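Local coordinates for kinesin-like protein KAR3 (Saccharomyces cerevisiae, PDB 1F9V) that is a kinesin-family motor domain that probably couples ATP hydrolysis to force and movement along microtubules, captured here with ADP and magnesium, at residues Asp64-Val69 and Met102-Asp107; Gly74-Ser79 and Lys311-Val316; Ser112-Ile117 and Ser219-His224; Tyr237-Leu242 and Gln303-Gly308. The protein carries 2 engineered substitutions. All coordinates share one frame; numbering follows the deposited sequence.

Contact 1: Asp64-Val69 and Met102-Asp107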
loop_
_atom_site.group_PDB
_atom_site.type_symbol
_atom_site.label_atom_id
_atom_site.label_comp_id
_atom_site.label_asym_id
_atom_site.label_seq_id
_atom_site.Cartn_x
_atom_site.Cartn_y
_atom_site.Cartn_z
ATOM N N ASP A 64 2.440 12.867 -13.116
ATOM C CA ASP A 64 1.393 11.869 -12.907
ATOM C C ASP A 64 0.450 12.208 -11.765
ATOM O O ASP A 64 0.842 12.231 -10.603
ATOM C CB ASP A 64 2.022 10.502 -12.663
ATOM C CG ASP A 64 2.582 9.891 -13.927
ATOM O OD1 ASP A 64 1.863 9.866 -14.946
ATOM O OD2 ASP A 64 3.740 9.432 -13.911
ATOM N N THR A 65 -0.804 12.473 -12.111
ATOM C CA THR A 65 -1.836 12.806 -11.133
ATOM C C THR A 65 -2.433 11.526 -10.533
ATOM O O THR A 65 -2.121 10.415 -10.964
ATOM C CB THR A 65 -2.988 13.582 -11.806
ATOM O OG1 THR A 65 -3.641 12.726 -12.748
ATOM C CG2 THR A 65 -2.463 14.804 -12.547
ATOM N N ASN A 66 -3.300 11.690 -9.541
ATOM C CA ASN A 66 -3.953 10.541 -8.932
ATOM C C ASN A 66 -4.780 9.790 -9.974
ATOM O O ASN A 66 -4.852 8.564 -9.956
ATOM C CB ASN A 66 -4.827 10.992 -7.764
ATOM C CG ASN A 66 -4.044 11.103 -6.475
ATOM O OD1 ASN A 66 -2.815 11.003 -6.478
ATOM N ND2 ASN A 66 -4.743 11.309 -5.365
ATOM N N VAL A 67 -5.398 10.520 -10.901
ATOM C CA VAL A 67 -6.185 9.879 -11.951
ATOM C C VAL A 67 -5.265 9.032 -12.850
ATOM O O VAL A 67 -5.617 7.916 -13.241
ATOM C CB VAL A 67 -6.950 10.940 -12.803
ATOM C CG1 VAL A 67 -7.411 10.340 -14.114
ATOM C CG2 VAL A 67 -8.138 11.471 -12.011
ATOM N N ASP A 68 -4.083 9.559 -13.172
ATOM C CA ASP A 68 -3.121 8.829 -13.999
ATOM C C ASP A 68 -2.666 7.549 -13.284
ATOM O O ASP A 68 -2.517 6.499 -13.900
ATOM C CB ASP A 68 -1.887 9.694 -14.286
ATOM C CG ASP A 68 -2.215 10.933 -15.094
ATOM O OD1 ASP A 68 -3.169 10.877 -15.902
ATOM O OD2 ASP A 68 -1.522 11.960 -14.917
ATOM N N VAL A 69 -2.440 7.653 -11.980
ATOM C CA VAL A 69 -1.997 6.504 -11.196
ATOM C C VAL A 69 -3.060 5.412 -11.203
ATOM O O VAL A 69 -2.759 4.239 -11.407
ATOM C CB VAL A 69 -1.697 6.912 -9.732
ATOM C CG1 VAL A 69 -1.557 5.658 -8.848
ATOM C CG2 VAL A 69 -0.424 7.762 -9.681
ATOM N N MET A 102 -3.217 7.569 -1.274
ATOM C CA MET A 102 -4.280 6.667 -0.843
ATOM C C MET A 102 -5.612 7.301 -0.469
ATOM O O MET A 102 -6.673 6.723 -0.731
ATOM C CB MET A 102 -3.807 5.837 0.361
ATOM C CG MET A 102 -2.513 5.075 0.149
ATOM S SD MET A 102 -2.656 3.816 -1.110
ATOM C CE MET A 102 -3.802 2.692 -0.317
ATOM N N LEU A 103 -5.558 8.485 0.131
ATOM C CA LEU A 103 -6.761 9.137 0.633
ATOM C C LEU A 103 -7.200 10.485 0.056
ATOM O O LEU A 103 -8.170 11.060 0.549
ATOM C CB LEU A 103 -6.632 9.285 2.157
ATOM C CG LEU A 103 -7.260 8.296 3.152
ATOM C CD1 LEU A 103 -8.111 7.265 2.447
ATOM C CD2 LEU A 103 -6.156 7.632 3.945
ATOM N N ASN A 104 -6.521 11.008 -0.959
ATOM C CA ASN A 104 -6.954 12.295 -1.494
ATOM C C ASN A 104 -8.445 12.216 -1.827
ATOM O O ASN A 104 -8.884 11.299 -2.515
ATOM C CB ASN A 104 -6.171 12.672 -2.755
ATOM C CG ASN A 104 -6.306 14.145 -3.094
ATOM O OD1 ASN A 104 -6.123 15.002 -2.230
ATOM N ND2 ASN A 104 -6.639 14.448 -4.346
ATOM N N PRO A 105 -9.246 13.175 -1.333
ATOM C CA PRO A 105 -10.685 13.149 -1.620
ATOM C C PRO A 105 -11.026 12.900 -3.089
ATOM O O PRO A 105 -10.498 13.562 -3.986
ATOM C CB PRO A 105 -11.189 14.512 -1.131
ATOM C CG PRO A 105 -9.984 15.279 -0.704
ATOM C CD PRO A 105 -8.876 14.308 -0.471
ATOM N N GLY A 106 -11.907 11.929 -3.314
ATOM C CA GLY A 106 -12.347 11.577 -4.652
ATOM C C GLY A 106 -11.291 10.999 -5.574
ATOM O O GLY A 106 -11.600 10.173 -6.431
ATOM N N ASP A 107 -10.045 11.418 -5.366
ATOM C CA ASP A 107 -8.894 11.021 -6.180
ATOM C C ASP A 107 -8.052 9.830 -5.708
ATOM O O ASP A 107 -7.546 9.040 -6.522
ATOM C CB ASP A 107 -7.952 12.223 -6.302
ATOM C CG ASP A 107 -7.796 12.674 -7.703
ATOM O OD1 ASP A 107 -8.141 11.886 -8.606
ATOM O OD2 ASP A 107 -7.330 13.807 -7.907
HETATM O O HOH W 1 -5.508 7.123 -7.614
#

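Contact 2: Gly74-Ser79 and Lys311-Val316. With ADP (adenosine-5'-diphosphate), chain D.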
loop_
_atom_site.group_PDB
_atom_site.type_symbol
_atom_site.label_atom_id
_atom_site.label_comp_id
_atom_site.label_asym_id
_atom_site.label_seq_id
_atom_site.Cartn_x
_atom_site.Cartn_y
_atom_site.Cartn_z
ATOM N N GLY A 74 -6.489 0.437 -11.285
ATOM C CA GLY A 74 -7.830 -0.086 -11.490
ATOM C C GLY A 74 -7.887 -1.545 -11.910
ATOM O O GLY A 74 -8.752 -2.305 -11.462
ATOM N N GLN A 75 -6.960 -1.940 -12.776
ATOM C CA GLN A 75 -6.897 -3.304 -13.286
ATOM C C GLN A 75 -6.589 -4.307 -12.175
ATOM O O GLN A 75 -6.974 -5.471 -12.251
ATOM C CB GLN A 75 -5.837 -3.392 -14.394
ATOM C CG GLN A 75 -5.533 -2.044 -15.047
ATOM C CD GLN A 75 -4.901 -2.171 -16.424
ATOM O OE1 GLN A 75 -4.629 -3.273 -16.902
ATOM N NE2 GLN A 75 -4.664 -1.032 -17.071
ATOM N N LEU A 76 -5.897 -3.850 -11.141
ATOM C CA LEU A 76 -5.558 -4.723 -10.029
ATOM C C LEU A 76 -6.749 -4.903 -9.087
ATOM O O LEU A 76 -7.165 -6.027 -8.809
ATOM C CB LEU A 76 -4.374 -4.146 -9.243
ATOM C CG LEU A 76 -4.208 -4.656 -7.808
ATOM C CD1 LEU A 76 -3.797 -6.118 -7.833
ATOM C CD2 LEU A 76 -3.167 -3.823 -7.088
ATOM N N VAL A 77 -7.306 -3.793 -8.609
ATOM C CA VAL A 77 -8.416 -3.859 -7.665
ATOM C C VAL A 77 -9.673 -4.536 -8.195
ATOM O O VAL A 77 -10.445 -5.090 -7.415
ATOM C CB VAL A 77 -8.778 -2.454 -7.112
ATOM C CG1 VAL A 77 -7.556 -1.826 -6.437
ATOM C CG2 VAL A 77 -9.294 -1.565 -8.224
ATOM N N GLN A 78 -9.886 -4.517 -9.507
ATOM C CA GLN A 78 -11.078 -5.164 -10.042
ATOM C C GLN A 78 -10.977 -6.687 -9.961
ATOM O O GLN A 78 -11.987 -7.385 -10.013
ATOM C CB GLN A 78 -11.345 -4.716 -11.484
ATOM C CG GLN A 78 -10.418 -5.296 -12.531
ATOM C CD GLN A 78 -10.596 -4.628 -13.883
ATOM O OE1 GLN A 78 -10.532 -5.281 -14.921
ATOM N NE2 GLN A 78 -10.821 -3.319 -13.874
ATOM N N SER A 79 -9.761 -7.201 -9.810
ATOM C CA SER A 79 -9.563 -8.640 -9.711
ATOM C C SER A 79 -10.275 -9.197 -8.471
ATOM O O SER A 79 -10.545 -10.394 -8.386
ATOM C CB SER A 79 -8.064 -8.969 -9.665
ATOM O OG SER A 79 -7.519 -8.720 -8.381
ATOM N N LYS A 311 -2.935 -10.851 -4.914
ATOM C CA LYS A 311 -2.111 -9.918 -5.681
ATOM C C LYS A 311 -1.703 -8.761 -4.790
ATOM O O LYS A 311 -2.540 -8.137 -4.147
ATOM C CB LYS A 311 -2.889 -9.402 -6.886
ATOM C CG LYS A 311 -3.351 -10.508 -7.806
ATOM C CD LYS A 311 -4.208 -9.964 -8.933
ATOM C CE LYS A 311 -4.608 -11.065 -9.890
ATOM N NZ LYS A 311 -4.322 -10.671 -11.299
ATOM N N THR A 312 -0.406 -8.479 -4.758
ATOM C CA THR A 312 0.106 -7.409 -3.921
ATOM C C THR A 312 0.835 -6.343 -4.720
ATOM O O THR A 312 1.580 -6.653 -5.645
ATOM C CB THR A 312 1.067 -7.975 -2.861
ATOM O OG1 THR A 312 0.320 -8.791 -1.950
ATOM C CG2 THR A 312 1.757 -6.850 -2.093
ATOM N N LEU A 313 0.601 -5.089 -4.349
ATOM C CA LEU A 313 1.251 -3.960 -4.996
ATOM C C LEU A 313 1.911 -3.099 -3.928
ATOM O O LEU A 313 1.249 -2.628 -3.003
ATOM C CB LEU A 313 0.233 -3.112 -5.771
ATOM C CG LEU A 313 0.723 -1.721 -6.201
ATOM C CD1 LEU A 313 1.904 -1.862 -7.159
ATOM C CD2 LEU A 313 -0.421 -0.955 -6.863
ATOM N N MET A 314 3.223 -2.924 -4.042
ATOM C CA MET A 314 3.958 -2.075 -3.111
ATOM C C MET A 314 4.071 -0.740 -3.842
ATOM O O MET A 314 4.542 -0.686 -4.976
ATOM C CB MET A 314 5.352 -2.645 -2.819
ATOM C CG MET A 314 5.356 -4.119 -2.400
ATOM S SD MET A 314 4.460 -4.436 -0.849
ATOM C CE MET A 314 5.365 -3.315 0.315
ATOM N N PHE A 315 3.616 0.321 -3.194
ATOM C CA PHE A 315 3.625 1.658 -3.771
ATOM C C PHE A 315 4.616 2.528 -2.995
ATOM O O PHE A 315 4.309 2.999 -1.901
ATOM C CB PHE A 315 2.206 2.239 -3.680
ATOM C CG PHE A 315 1.877 3.211 -4.766
ATOM C CD1 PHE A 315 2.336 4.521 -4.694
ATOM C CD2 PHE A 315 1.113 2.827 -5.859
ATOM C CE1 PHE A 315 2.037 5.443 -5.703
ATOM C CE2 PHE A 315 0.808 3.738 -6.872
ATOM C CZ PHE A 315 1.272 5.050 -6.791
ATOM N N VAL A 316 5.800 2.748 -3.561
ATOM C CA VAL A 316 6.815 3.539 -2.876
ATOM C C VAL A 316 6.819 5.009 -3.280
ATOM O O VAL A 316 7.139 5.371 -4.416
ATOM C CB VAL A 316 8.217 2.922 -3.071
ATOM C CG1 VAL A 316 9.265 3.750 -2.343
ATOM C CG2 VAL A 316 8.223 1.494 -2.533
HETATM P PB ADP D . -0.065 -8.607 -17.124
HETATM O O1B ADP D . 0.866 -9.710 -17.514
HETATM O O2B ADP D . 0.416 -7.895 -15.739
HETATM O O3B ADP D . -0.198 -7.603 -18.222
HETATM P PA ADP D . -2.176 -9.624 -15.416
HETATM O O1A ADP D . -3.116 -10.728 -15.689
HETATM O O2A ADP D . -1.122 -10.020 -14.463
HETATM O O3A ADP D . -1.469 -9.201 -16.769
HETATM O "O5'" ADP D . -2.945 -8.281 -14.970
HETATM C "C5'" ADP D . -2.949 -7.155 -15.852
HETATM C "C4'" ADP D . -3.017 -5.822 -15.108
HETATM O "O4'" ADP D . -3.591 -5.912 -13.779
HETATM C "C3'" ADP D . -1.662 -5.164 -14.964
HETATM O "O3'" ADP D . -1.299 -4.355 -16.094
HETATM C "C2'" ADP D . -1.763 -4.377 -13.682
HETATM O "O2'" ADP D . -2.205 -3.025 -13.899
HETATM C "C1'" ADP D . -2.716 -5.222 -12.839
HETATM N N9 ADP D . -1.976 -6.135 -11.871
HETATM C C8 ADP D . -1.904 -7.479 -11.911
HETATM N N7 ADP D . -1.173 -7.917 -10.869
HETATM C C5 ADP D . -0.784 -6.876 -10.163
HETATM C C6 ADP D . -0.028 -6.664 -8.989
HETATM N N6 ADP D . 0.492 -7.703 -8.308
HETATM N N1 ADP D . 0.187 -5.385 -8.531
HETATM C C2 ADP D . -0.312 -4.304 -9.171
HETATM N N3 ADP D . -1.041 -4.494 -10.289
HETATM C C4 ADP D . -1.296 -5.726 -10.810
HETATM O O HOH W 2 -5.248 -7.828 -11.955
#

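Contact 3: Ser112-Ile117 and Ser219-His224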
loop_
_atom_site.group_PDB
_atom_site.type_symbol
_atom_site.label_atom_id
_atom_site.label_comp_id
_atom_site.label_asym_id
_atom_site.label_seq_id
_atom_site.Cartn_x
_atom_site.Cartn_y
_atom_site.Cartn_z
ATOM N N SER A 112 -11.103 6.003 -5.308
ATOM C CA SER A 112 -11.109 5.550 -6.700
ATOM C C SER A 112 -11.459 4.066 -6.803
ATOM O O SER A 112 -12.184 3.642 -7.706
ATOM C CB SER A 112 -9.732 5.773 -7.348
ATOM O OG SER A 112 -9.482 7.148 -7.579
ATOM N N THR A 113 -10.913 3.277 -5.882
ATOM C CA THR A 113 -11.148 1.838 -5.856
ATOM C C THR A 113 -12.629 1.549 -5.636
ATOM O O THR A 113 -13.214 0.715 -6.320
ATOM C CB THR A 113 -10.305 1.168 -4.735
ATOM O OG1 THR A 113 -8.919 1.178 -5.116
ATOM C CG2 THR A 113 -10.746 -0.274 -4.507
ATOM N N ILE A 114 -13.231 2.259 -4.692
ATOM C CA ILE A 114 -14.641 2.068 -4.396
ATOM C C ILE A 114 -15.521 2.439 -5.592
ATOM O O ILE A 114 -16.438 1.702 -5.944
ATOM C CB ILE A 114 -15.037 2.875 -3.150
ATOM C CG1 ILE A 114 -14.451 2.178 -1.916
ATOM C CG2 ILE A 114 -16.555 2.975 -3.035
ATOM C CD1 ILE A 114 -14.468 2.996 -0.667
ATOM N N SER A 115 -15.230 3.568 -6.231
ATOM C CA SER A 115 -16.006 3.992 -7.398
ATOM C C SER A 115 -15.859 3.001 -8.548
ATOM O O SER A 115 -16.827 2.694 -9.246
ATOM C CB SER A 115 -15.544 5.370 -7.871
ATOM O OG SER A 115 -15.767 6.342 -6.875
ATOM N N HIS A 116 -14.640 2.508 -8.749
ATOM C CA HIS A 116 -14.363 1.559 -9.815
ATOM C C HIS A 116 -15.092 0.239 -9.577
ATOM O O HIS A 116 -15.646 -0.352 -10.502
ATOM C CB HIS A 116 -12.853 1.312 -9.909
ATOM C CG HIS A 116 -12.436 0.518 -11.109
ATOM N ND1 HIS A 116 -12.814 0.851 -12.393
ATOM C CD2 HIS A 116 -11.660 -0.585 -11.220
ATOM C CE1 HIS A 116 -12.286 -0.013 -13.242
ATOM N NE2 HIS A 116 -11.580 -0.895 -12.555
ATOM N N ILE A 117 -15.085 -0.224 -8.333
ATOM C CA ILE A 117 -15.745 -1.482 -7.991
ATOM C C ILE A 117 -17.258 -1.410 -8.213
ATOM O O ILE A 117 -17.858 -2.349 -8.739
ATOM C CB ILE A 117 -15.455 -1.880 -6.523
ATOM C CG1 ILE A 117 -14.040 -2.461 -6.415
ATOM C CG2 ILE A 117 -16.472 -2.912 -6.044
ATOM C CD1 ILE A 117 -13.514 -2.555 -4.987
ATOM N N SER A 219 -2.391 2.591 8.678
ATOM C CA SER A 219 -3.834 2.724 8.561
ATOM C C SER A 219 -4.258 1.736 7.482
ATOM O O SER A 219 -3.689 1.708 6.388
ATOM C CB SER A 219 -4.201 4.161 8.189
ATOM O OG SER A 219 -3.741 5.049 9.194
ATOM N N ILE A 220 -5.255 0.915 7.791
ATOM C CA ILE A 220 -5.697 -0.112 6.856
ATOM C C ILE A 220 -7.186 -0.058 6.535
ATOM O O ILE A 220 -8.024 -0.201 7.423
ATOM C CB ILE A 220 -5.352 -1.521 7.418
ATOM C CG1 ILE A 220 -3.875 -1.563 7.824
ATOM C CG2 ILE A 220 -5.642 -2.596 6.384
ATOM C CD1 ILE A 220 -3.628 -2.104 9.206
ATOM N N PHE A 221 -7.505 0.163 5.262
ATOM C CA PHE A 221 -8.892 0.209 4.807
ATOM C C PHE A 221 -9.177 -1.160 4.185
ATOM O O PHE A 221 -8.611 -1.527 3.153
ATOM C CB PHE A 221 -9.073 1.332 3.776
ATOM C CG PHE A 221 -10.501 1.755 3.576
ATOM C CD1 PHE A 221 -11.326 1.061 2.702
ATOM C CD2 PHE A 221 -11.021 2.851 4.261
ATOM C CE1 PHE A 221 -12.655 1.448 2.512
ATOM C CE2 PHE A 221 -12.349 3.247 4.078
ATOM C CZ PHE A 221 -13.165 2.538 3.200
ATOM N N ILE A 222 -10.054 -1.923 4.829
ATOM C CA ILE A 222 -10.385 -3.262 4.362
ATOM C C ILE A 222 -11.751 -3.296 3.704
ATOM O O ILE A 222 -12.734 -2.828 4.275
ATOM C CB ILE A 222 -10.351 -4.277 5.538
ATOM C CG1 ILE A 222 -8.992 -4.202 6.244
ATOM C CG2 ILE A 222 -10.608 -5.681 5.023
ATOM C CD1 ILE A 222 -8.904 -4.995 7.544
ATOM N N ILE A 223 -11.795 -3.854 2.501
ATOM C CA ILE A 223 -13.024 -3.960 1.725
ATOM C C ILE A 223 -13.292 -5.419 1.369
ATOM O O ILE A 223 -12.405 -6.118 0.878
ATOM C CB ILE A 223 -12.913 -3.173 0.398
ATOM C CG1 ILE A 223 -12.750 -1.677 0.688
ATOM C CG2 ILE A 223 -14.133 -3.448 -0.476
ATOM C CD1 ILE A 223 -12.062 -0.906 -0.428
ATOM N N HIS A 224 -14.517 -5.875 1.616
ATOM C CA HIS A 224 -14.890 -7.247 1.284
ATOM C C HIS A 224 -15.937 -7.214 0.173
ATOM O O HIS A 224 -16.927 -6.488 0.265
ATOM C CB HIS A 224 -15.447 -7.956 2.520
ATOM C CG HIS A 224 -14.582 -7.813 3.734
ATOM N ND1 HIS A 224 -13.415 -8.525 3.903
ATOM C CD2 HIS A 224 -14.707 -7.028 4.829
ATOM C CE1 HIS A 224 -12.858 -8.188 5.052
ATOM N NE2 HIS A 224 -13.621 -7.282 5.633
#

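Contact 4: Tyr237-Leu242 and Gln303-Gly308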
loop_
_atom_site.group_PDB
_atom_site.type_symbol
_atom_site.label_atom_id
_atom_site.label_comp_id
_atom_site.label_asym_id
_atom_site.label_seq_id
_atom_site.Cartn_x
_atom_site.Cartn_y
_atom_site.Cartn_z
ATOM N N TYR A 237 -15.738 -14.418 -3.264
ATOM C CA TYR A 237 -15.404 -13.575 -2.124
ATOM C C TYR A 237 -13.966 -13.094 -2.244
ATOM O O TYR A 237 -13.052 -13.893 -2.404
ATOM C CB TYR A 237 -15.576 -14.347 -0.816
ATOM C CG TYR A 237 -15.624 -13.458 0.403
ATOM C CD1 TYR A 237 -16.808 -12.820 0.785
ATOM C CD2 TYR A 237 -14.484 -13.244 1.176
ATOM C CE1 TYR A 237 -16.851 -11.994 1.909
ATOM C CE2 TYR A 237 -14.520 -12.423 2.299
ATOM C CZ TYR A 237 -15.702 -11.804 2.661
ATOM O OH TYR A 237 -15.733 -11.018 3.785
ATOM N N GLY A 238 -13.775 -11.784 -2.177
ATOM C CA GLY A 238 -12.438 -11.228 -2.281
ATOM C C GLY A 238 -12.280 -10.069 -1.327
ATOM O O GLY A 238 -13.231 -9.331 -1.078
ATOM N N THR A 239 -11.078 -9.903 -0.787
ATOM C CA THR A 239 -10.826 -8.819 0.149
ATOM C C THR A 239 -9.694 -7.908 -0.335
ATOM O O THR A 239 -8.673 -8.381 -0.828
ATOM C CB THR A 239 -10.467 -9.381 1.547
ATOM O OG1 THR A 239 -11.589 -10.116 2.061
ATOM C CG2 THR A 239 -10.126 -8.267 2.509
ATOM N N LEU A 240 -9.910 -6.604 -0.208
ATOM C CA LEU A 240 -8.910 -5.614 -0.584
ATOM C C LEU A 240 -8.433 -4.939 0.683
ATOM O O LEU A 240 -9.239 -4.513 1.513
ATOM C CB LEU A 240 -9.501 -4.561 -1.519
ATOM C CG LEU A 240 -10.023 -5.105 -2.843
ATOM C CD1 LEU A 240 -11.548 -5.124 -2.791
ATOM C CD2 LEU A 240 -9.504 -4.256 -4.006
ATOM N N ASN A 241 -7.115 -4.850 0.834
ATOM C CA ASN A 241 -6.524 -4.209 1.995
ATOM C C ASN A 241 -5.671 -3.069 1.466
ATOM O O ASN A 241 -4.617 -3.296 0.874
ATOM C CB ASN A 241 -5.677 -5.220 2.769
ATOM C CG ASN A 241 -6.442 -6.493 3.071
ATOM O OD1 ASN A 241 -7.154 -6.571 4.074
ATOM N ND2 ASN A 241 -6.317 -7.486 2.198
ATOM N N LEU A 242 -6.163 -1.850 1.664
ATOM C CA LEU A 242 -5.493 -0.632 1.198
ATOM C C LEU A 242 -4.800 0.017 2.392
ATOM O O LEU A 242 -5.440 0.608 3.261
ATOM C CB LEU A 242 -6.537 0.290 0.550
ATOM C CG LEU A 242 -7.470 -0.468 -0.412
ATOM C CD1 LEU A 242 -8.466 0.487 -1.045
ATOM C CD2 LEU A 242 -6.649 -1.169 -1.488
ATOM N N GLN A 303 -1.992 -12.153 6.390
ATOM C CA GLN A 303 -1.444 -13.362 5.797
ATOM C C GLN A 303 -2.253 -14.029 4.681
ATOM O O GLN A 303 -1.677 -14.459 3.688
ATOM C CB GLN A 303 -1.124 -14.385 6.893
ATOM C CG GLN A 303 -2.336 -15.012 7.553
ATOM C CD GLN A 303 -1.943 -16.011 8.626
ATOM O OE1 GLN A 303 -2.753 -16.845 9.050
ATOM N NE2 GLN A 303 -0.694 -15.933 9.071
ATOM N N TYR A 304 -3.574 -14.122 4.828
ATOM C CA TYR A 304 -4.386 -14.757 3.791
ATOM C C TYR A 304 -4.527 -13.896 2.525
ATOM O O TYR A 304 -4.862 -14.408 1.456
ATOM C CB TYR A 304 -5.780 -15.099 4.333
ATOM C CG TYR A 304 -5.797 -16.245 5.319
ATOM C CD1 TYR A 304 -4.900 -17.310 5.199
ATOM C CD2 TYR A 304 -6.712 -16.267 6.372
ATOM C CE1 TYR A 304 -4.916 -18.374 6.109
ATOM C CE2 TYR A 304 -6.740 -17.323 7.286
ATOM C CZ TYR A 304 -5.840 -18.373 7.149
ATOM O OH TYR A 304 -5.867 -19.418 8.045
ATOM N N SER A 305 -4.283 -12.593 2.655
ATOM C CA SER A 305 -4.377 -11.684 1.516
ATOM C C SER A 305 -2.997 -11.484 0.891
ATOM O O SER A 305 -2.845 -10.740 -0.079
ATOM C CB SER A 305 -4.957 -10.333 1.954
ATOM O OG SER A 305 -6.370 -10.399 2.089
ATOM N N LEU A 306 -1.997 -12.160 1.451
ATOM C CA LEU A 306 -0.628 -12.064 0.959
ATOM C C LEU A 306 -0.181 -13.386 0.351
ATOM O O LEU A 306 0.835 -13.456 -0.327
ATOM C CB LEU A 306 0.314 -11.694 2.106
ATOM C CG LEU A 306 0.241 -10.253 2.620
ATOM C CD1 LEU A 306 1.081 -10.095 3.873
ATOM C CD2 LEU A 306 0.736 -9.308 1.531
ATOM N N THR A 307 -0.950 -14.438 0.595
ATOM C CA THR A 307 -0.605 -15.755 0.091
ATOM C C THR A 307 -1.608 -16.264 -0.924
ATOM O O THR A 307 -2.591 -15.594 -1.228
ATOM C CB THR A 307 -0.496 -16.764 1.245
ATOM O OG1 THR A 307 -1.690 -16.721 2.036
ATOM C CG2 THR A 307 0.699 -16.424 2.127
ATOM N N GLY A 308 -1.363 -17.460 -1.446
ATOM C CA GLY A 308 -2.260 -18.017 -2.438
ATOM C C GLY A 308 -2.065 -17.288 -3.757
ATOM O O GLY A 308 -0.931 -17.026 -4.175
#

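Contact 1: Asp64-Val69 and Met102-Asp107
N66, in the first turn of helix 66-77, and D107, in the loop that follows helix 98-103, bring their CA atoms within 5.7 Å, the nearest backbone approach of the two segments. N66 leans its CB against the carboxylate carbon, CB to D107 CG being 3.4 Å, while its amide plane stands 72° from that of the carboxylate. With CG anti to its own carbonyl carbon (chi1 -86°), the N66 amide reaches past D107, and ND2 settles 3.3 Å from N104 CB. Asparagine suits the place because its amide can accept from R10, a residue of the P-loop ADP pocket, through OD1 and donate to F100 O through ND2 while CB packs on D107. Beside it, V67 CG2 lies 3.4 Å from D107 OD1. A water joins the backbones, donating to N66 O at 2.8 Å and to D107 O at 3.0 Å. The helix start is fixed by a capping box, in which T65 OG1 accepts from D68 N and D68 OD2 accepts from T65 N. An alanine in place of D107 would probably open a gap beside N66 CB and V67 CG2. The contact itself thus rests on van der Waals touch and one water bridge, while the asparagine amide spends its polar atoms on R10 and F100 O.

Contact 2: Gly74-Ser79 and Lys311-Val316
L76 and K311 meet in a buried, mainly apolar contact between the C-terminal end of helix 66-77 and the start of strand 311-318, with an ADP lodged against both. The two side chains slide past each other in opposite directions, L76 CD1 coming to 3.5 Å from K311 CB. With CG anti to the backbone N (chi1 159°), L76 sends its other methyl, CD2, to 3.7 Å from L313 CB. Branched leucines suit the place because they can touch each other and the adenine too: L76 CD2 and L313 CB both lie 3.6 Å from ADP C2. The aliphatic run of K311 passes S79, whose OG is 3.6 Å from K311 CD and donates to L76 O nearly along the C=O axis. K311 NZ, bent round at chi4, donates to a water that also bonds Q75 O and ADP O4'. With an alanine in place of L76, the loss of CD1 and CD2 would probably open a gap beside K311 CB, L313 CB and ADP C2. The purine's amino group is bonded too, N6 donating to T312 O at 3.1 Å. Helix end, strand start and N4 and R6 of the neighbouring strand 4-11 thus line a pocket for this ADP beside the central sheet of the kinesin fold, separate from the P-loop site.

Contact 3: Ser112-Ile117 and Ser219-His224
F221 is the first residue of strand 219-224 to touch helix 112-117, which runs almost parallel to it, the short axes making an angle of 9° and passing 11.3 Å apart. Its ring atom CE1 is 4.0 Å from I114 CD1, which approaches obliquely while the two side chains cross at about a right angle. The ring extends from the strand toward the helix, its CG anti to the backbone N (chi1 -161°), and it also packs on F137 of strand 130-141 and on V192 and I195 of helix 192-199. I222 follows with its side chain turned to the other side of the sheet, against T239 and N241. This is the layered alpha/beta build of the P-loop NTPase fold of kinesins: helix 109-124 lies along one face of the central mixed sheet, and F221 and I223, two residues apart, face it. I223 returns to the helix. Its CD1 meets I114 CG1 at 4.2 Å and T113 CG2 at 4.3 Å, while its CG1 sits in plane at the edge of the F221 ring. Isoleucine suits both I114 and I223 because its longer branch reaches across between helix and strand; T113 offers its CG2 methyl and satisfies its OG1 by bonding I109 O within the helix. H224, again on the far side, uses both ring nitrogens, ND1 with T239 OG1 and NE2 with E136 OE1.

Contact 4: Tyr237-Leu242 and Gln303-Gly308
N241 and S305 form the tight part of this small contact, which buries just 86 Å² in all: ND2 of N241 stands 2.9 Å from S305 OG and 3.2 Å from S305 CB. The asparagine's CG is anti to its carbonyl carbon (chi1 -51°), which carries the amide out from strand 235-244 to the weakly bonded last turn of helix 297-306; ND2 makes a weak bond to V86 O. A serine suits the facing position because its short side chain lets this turn come close. Packing is slacker at T239, whose CB is 4.3 Å from S305 OG and whose hydroxyl is taken by H224. Farther out, the chain leaves the last turn toward solvent, and the bend is secured internally: Q303 O accepts from L306 N and, at 2.8 Å, from T307 OG1, the two donors reaching opposite faces of its plane. G308, exposed, takes the positive phi that glycine adopts easily. Since L240 and L242 face helix 109-124 instead, the strand is sandwiched between helices, as in the three-layer alpha/beta core of kinesin motors.

How the contacts relate
Helix 66-77 serves contact 1 with its first turn and contact 2 with its last, and V69 CG1 of the former packs 3.6 Å from F315 CZ of the latter. Contact 1 leads into contact 3 where D107 O probably accepts from S112 OG at 2.9 Å. Contacts 2 and 3, with centres about 11 Å apart, join through Q78 NE2 and H116 NE2. Contacts 3 and 4 share neighbouring antiparallel strands, I223 O lying 2.8 Å from L240 N, and place helices on opposite faces of the sheet. Two ADP pockets lie close by: contact 2 lines one, whereas the N66 side chain of contact 1 comes within about 5 Å of the ADP at the P-loop.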